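Local structure of FAD:protein FMN transferase (Pseudomonas stutzeri ATCC 14405 = CCUG 16156, 5MGY) at residues 160-165 against 183-188; 223-227 against 270-275. The protein probably transfers the FMN moiety of FAD to a threonine of a target protein, releasing AMP, with magnesium (or manganese) as cofactor. One frame throughout, in Å; residues are numbered along the deposited sequence.

Contact 1: 160-165 against 183-188; sequences AGYAVD and ITGELK
Helix packing against a hairpin is illustrated where the regular helix 160-165 lies beside 183-188, which pass from the end of one strand through a type I' turn, Ile183 to Glu186, into the next. Thr184 (46/43) and Gly185 (100/-39) both have positive phi, the angles of Gly185 calling for glycine, and Ile183 N donates a hydrogen bond to Glu186 O (2.8 Å). The helix and strand 186-188 run in roughly the same direction (25°, signed -25°), closest axis approach 7.6 Å, with CA-CA distances Gly161-Glu186 5.7 Å and Ala160-Ile183 6.0 Å. Ile183 (chi1 m, chi2 t) extends CD1 to 3.7 Å from Ala163 CB and 3.8 Å from Val164 CG2. Val164, chi1 t, spans the hairpin, placing CG1 3.8 Å from Lys188 CB. Glu186 folds back (m, p, chi3 33°), so that OE1 lies 3.4 Å from Ala160 CB while OE2 hydrogen-bonds Ser225. Thr184, chi1 p, turns OG1 onto Ile183 O (3.0 Å) and within 3.4 Å of Ala160 CB. Lys188 is all-trans; its NZ hydrogen-bonds Lys265 O, and Asp165 OD1 hydrogen-bonds Thr267 OG1. No hydrogen bond joins the segments: this is helix-on-sheet packing beside the magnesium site of an ApbE-family flavin transferase.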
loop_
_atom_site.group_PDB
_atom_site.type_symbol
_atom_site.label_atom_id
_atom_site.label_comp_id
_atom_site.label_asym_id
_atom_site.label_seq_id
_atom_site.Cartn_x
_atom_site.Cartn_y
_atom_site.Cartn_z
ATOM N N ALA A 160 -0.535 -2.881 4.256
ATOM C CA ALA A 160 -0.050 -4.112 3.619
ATOM C C ALA A 160 1.446 -4.048 3.345
ATOM O O ALA A 160 2.184 -4.984 3.601
ATOM C CB ALA A 160 -0.818 -4.390 2.337
ATOM N N GLY A 161 1.903 -2.916 2.883
ATOM C CA GLY A 161 3.310 -2.786 2.682
ATOM C C GLY A 161 4.214 -2.817 3.884
ATOM O O GLY A 161 5.344 -3.305 3.777
ATOM N N TYR A 162 3.755 -2.153 4.952
ATOM C CA TYR A 162 4.369 -2.174 6.262
ATOM C C TYR A 162 4.429 -3.623 6.776
ATOM O O TYR A 162 5.481 -4.072 7.215
ATOM C CB TYR A 162 3.549 -1.311 7.189
ATOM C CG TYR A 162 4.073 -1.220 8.582
ATOM C CD1 TYR A 162 5.372 -0.798 8.825
ATOM C CD2 TYR A 162 3.238 -1.542 9.697
ATOM C CE1 TYR A 162 5.835 -0.681 10.126
ATOM C CE2 TYR A 162 3.689 -1.425 11.003
ATOM C CZ TYR A 162 4.987 -1.002 11.208
ATOM O OH TYR A 162 5.453 -0.886 12.480
ATOM N N ALA A 163 3.322 -4.346 6.646
ATOM C CA ALA A 163 3.210 -5.745 7.055
ATOM C C ALA A 163 4.287 -6.613 6.391
ATOM O O ALA A 163 4.874 -7.456 7.046
ATOM C CB ALA A 163 1.802 -6.294 6.774
ATOM N N VAL A 164 4.564 -6.366 5.111
ATOM C CA VAL A 164 5.550 -7.101 4.347
ATOM C C VAL A 164 6.928 -6.819 4.944
ATOM O O VAL A 164 7.743 -7.739 5.139
ATOM C CB VAL A 164 5.472 -6.680 2.854
ATOM C CG1 VAL A 164 6.713 -7.103 2.050
ATOM C CG2 VAL A 164 4.246 -7.286 2.221
ATOM N N ASP A 165 7.184 -5.542 5.251
ATOM C CA ASP A 165 8.483 -5.145 5.762
ATOM C C ASP A 165 8.653 -5.782 7.137
ATOM O O ASP A 165 9.707 -6.379 7.375
ATOM C CB ASP A 165 8.702 -3.626 5.812
ATOM C CG ASP A 165 8.903 -2.974 4.437
ATOM O OD1 ASP A 165 9.365 -3.642 3.472
ATOM O OD2 ASP A 165 8.636 -1.734 4.301
ATOM N N ILE A 183 1.615 -9.935 0.716
ATOM C CA ILE A 183 0.455 -9.703 1.593
ATOM C C ILE A 183 -0.500 -8.857 0.790
ATOM O O ILE A 183 -0.183 -7.731 0.499
ATOM C CB ILE A 183 0.855 -9.047 2.919
ATOM C CG1 ILE A 183 1.846 -9.980 3.646
ATOM C CG2 ILE A 183 -0.366 -8.766 3.799
ATOM C CD1 ILE A 183 2.540 -9.377 4.857
ATOM N N THR A 184 -1.647 -9.431 0.386
ATOM C CA THR A 184 -2.730 -8.729 -0.385
ATOM C C THR A 184 -2.194 -7.929 -1.526
ATOM O O THR A 184 -2.595 -6.784 -1.736
ATOM C CB THR A 184 -3.620 -7.776 0.447
ATOM O OG1 THR A 184 -2.941 -6.550 0.693
ATOM C CG2 THR A 184 -3.992 -8.391 1.759
ATOM N N GLY A 185 -1.248 -8.504 -2.249
ATOM C CA GLY A 185 -0.735 -7.924 -3.456
ATOM C C GLY A 185 0.578 -7.209 -3.323
ATOM O O GLY A 185 1.414 -7.323 -4.205
ATOM N N GLU A 186 0.789 -6.482 -2.240
ATOM C CA GLU A 186 2.122 -5.930 -1.955
ATOM C C GLU A 186 3.091 -7.079 -1.703
ATOM O O GLU A 186 2.737 -8.070 -1.095
ATOM C CB GLU A 186 2.115 -5.001 -0.709
ATOM C CG GLU A 186 1.633 -3.596 -0.985
ATOM C CD GLU A 186 0.218 -3.531 -1.495
ATOM O OE1 GLU A 186 -0.578 -4.401 -1.076
ATOM O OE2 GLU A 186 -0.110 -2.617 -2.308
ATOM N N LEU A 187 4.322 -6.929 -2.167
ATOM C CA LEU A 187 5.322 -7.923 -1.950
ATOM C C LEU A 187 6.724 -7.438 -2.066
ATOM O O LEU A 187 7.004 -6.381 -2.607
ATOM C CB LEU A 187 5.111 -9.098 -2.876
ATOM C CG LEU A 187 5.236 -9.015 -4.392
ATOM C CD1 LEU A 187 6.691 -8.934 -4.871
ATOM C CD2 LEU A 187 4.564 -10.258 -5.008
ATOM N N LYS A 188 7.616 -8.271 -1.542
ATOM C CA LYS A 188 9.038 -8.054 -1.645
ATOM C C LYS A 188 9.794 -9.400 -1.650
ATOM O O LYS A 188 9.386 -10.378 -1.038
ATOM C CB LYS A 188 9.477 -7.135 -0.527
ATOM C CG LYS A 188 10.951 -6.857 -0.501
ATOM C CD LYS A 188 11.343 -5.788 0.515
ATOM C CE LYS A 188 12.871 -5.692 0.533
ATOM N NZ LYS A 188 13.541 -4.875 1.552
#

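Contact 2: 223-227 against 270-275; sequences GVSTS and ADGLST. With MG (magnesium ion), chain I.
A row of small side chains lets this helix settle close on its strand, and the same helix turn holds a metal ion. Strand 223-227 is extended, and the helical residues 270-275 run along it in nearly the same direction, with an angle of 29° (signed -29°) and a closest axis approach of 7.1 Å. The register sets the CA of Ser225 5.1 Å from that of Asp271, and the CA of Ser227 5.6 Å from that of Ser274. Alternation along the strand turns Ser225 and Ser227 toward the helix, Val224 and Thr226 away. Ser225, chi1 t, puts CB 3.7 Å from Ala270 CB and OG 3.4 Å from Ser274 CB; its hydroxyl hydrogen-bonds Glu186, on the adjoining strand. Ser227, also t, meets Ser274 (t), whose OG lies 2.9 Å from Ser227 CB and 3.0 Å from Ser227 N.

Such a helix covering an antiparallel sheet carries part of the magnesium site of this ApbE-family protein. One turn apart, Asp271 (chi1 t, chi2 -170°) and Thr275 (chi1 m) bring two ligands to the ion, Asp271 OD2 at 2.4 Å and Thr275 OG1 at 2.5 Å from MG; Ser157 supplies a third through its carbonyl O. The m rotamer of Thr275 also lets OG1 donate a hydrogen bond to Asp271 O (3.0 Å), beside the backbone bond from Thr275 N to the same oxygen (3.2 Å). The other carboxylate oxygen of Asp271, OD1, accepts a hydrogen bond from Gly161 N, orienting the carboxylate between the metal and a second helix.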
loop_
_atom_site.group_PDB
_atom_site.type_symbol
_atom_site.label_atom_id
_atom_site.label_comp_id
_atom_site.label_asym_id
_atom_site.label_seq_id
_atom_site.Cartn_x
_atom_site.Cartn_y
_atom_site.Cartn_z
ATOM N N GLY A 223 10.713 -4.142 -2.942
ATOM C CA GLY A 223 9.263 -4.369 -2.785
ATOM C C GLY A 223 8.497 -3.719 -3.918
ATOM O O GLY A 223 8.995 -2.801 -4.532
ATOM N N VAL A 224 7.294 -4.210 -4.181
ATOM C CA VAL A 224 6.474 -3.806 -5.306
ATOM C C VAL A 224 5.082 -3.572 -4.789
ATOM O O VAL A 224 4.565 -4.326 -3.929
ATOM C CB VAL A 224 6.410 -4.941 -6.355
ATOM C CG1 VAL A 224 5.385 -4.710 -7.471
ATOM C CG2 VAL A 224 7.772 -5.075 -6.990
ATOM N N SER A 225 4.423 -2.555 -5.325
ATOM C CA SER A 225 3.046 -2.342 -4.937
ATOM C C SER A 225 2.282 -1.855 -6.121
ATOM O O SER A 225 2.764 -0.978 -6.827
ATOM C CB SER A 225 2.983 -1.315 -3.819
ATOM O OG SER A 225 1.664 -0.816 -3.685
ATOM N N THR A 226 1.060 -2.378 -6.282
ATOM C CA THR A 226 0.221 -2.043 -7.431
ATOM C C THR A 226 -1.112 -1.453 -7.054
ATOM O O THR A 226 -1.954 -2.140 -6.610
ATOM C CB THR A 226 -0.045 -3.283 -8.325
ATOM O OG1 THR A 226 1.188 -3.899 -8.743
ATOM C CG2 THR A 226 -0.811 -2.853 -9.582
ATOM N N SER A 227 -1.317 -0.178 -7.312
ATOM C CA SER A 227 -2.606 0.445 -7.068
ATOM C C SER A 227 -3.530 0.283 -8.266
ATOM O O SER A 227 -3.169 0.610 -9.374
ATOM C CB SER A 227 -2.409 1.935 -6.761
ATOM O OG SER A 227 -3.633 2.572 -6.452
ATOM N N ALA A 270 6.575 1.848 -1.337
ATOM C CA ALA A 270 5.909 1.474 -2.572
ATOM C C ALA A 270 4.384 1.522 -2.447
ATOM O O ALA A 270 3.719 1.913 -3.357
ATOM C CB ALA A 270 6.358 0.086 -3.056
ATOM N N ASP A 271 3.838 1.121 -1.306
ATOM C CA ASP A 271 2.386 1.025 -1.105
ATOM C C ASP A 271 1.828 2.447 -1.057
ATOM O O ASP A 271 0.687 2.715 -1.519
ATOM C CB ASP A 271 2.091 0.169 0.182
ATOM C CG ASP A 271 0.639 -0.377 0.277
ATOM O OD1 ASP A 271 0.270 -0.906 1.371
ATOM O OD2 ASP A 271 -0.158 -0.257 -0.690
ATOM N N GLY A 272 2.659 3.331 -0.483
ATOM C CA GLY A 272 2.302 4.690 -0.252
ATOM C C GLY A 272 2.339 5.475 -1.545
ATOM O O GLY A 272 1.333 6.093 -1.941
ATOM N N LEU A 273 3.512 5.458 -2.194
ATOM C CA LEU A 273 3.723 6.177 -3.469
ATOM C C LEU A 273 2.781 5.641 -4.514
ATOM O O LEU A 273 2.090 6.374 -5.166
ATOM C CB LEU A 273 5.152 6.078 -3.950
ATOM C CG LEU A 273 6.170 6.726 -2.967
ATOM C CD1 LEU A 273 7.600 6.415 -3.414
ATOM C CD2 LEU A 273 5.971 8.218 -2.841
ATOM N N SER A 274 2.679 4.358 -4.631
ATOM C CA SER A 274 1.618 3.793 -5.445
ATOM C C SER A 274 0.246 4.442 -5.233
ATOM O O SER A 274 -0.416 4.794 -6.189
ATOM C CB SER A 274 1.501 2.280 -5.195
ATOM O OG SER A 274 0.397 1.785 -5.876
ATOM N N THR A 275 -0.184 4.574 -3.984
ATOM C CA THR A 275 -1.474 5.248 -3.697
ATOM C C THR A 275 -1.514 6.723 -4.182
ATOM O O THR A 275 -2.570 7.199 -4.627
ATOM C CB THR A 275 -1.824 5.153 -2.179
ATOM O OG1 THR A 275 -2.061 3.787 -1.842
ATOM C CG2 THR A 275 -3.082 5.934 -1.816
HETATM MG MG MG I . -1.822 1.413 -1.004
#

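From the N terminus, the chain forms strands 9-16 and 21-28, then several helices and short strands, before helix 159-173. Contact 1 closes a short loop when, after strand 179-183, the hairpin turns back beside that helix. Contact 2 opens later, on strand 222-227, and closes a longer loop through strand 257-264 onto helix 267-292; the two loops follow in series and neither nest nor cross. The two contacts' centres lie about 9 Å apart, and strands 186-190 and 222-227 are antiparallel neighbours, Leu187 O standing 2.7 Å from Val224 N in a probable hydrogen bond. Together they set two helices against adjacent strands of one sheet, Glu186 OE2 lying 2.9 Å from Asp271 OD2 beside the metal.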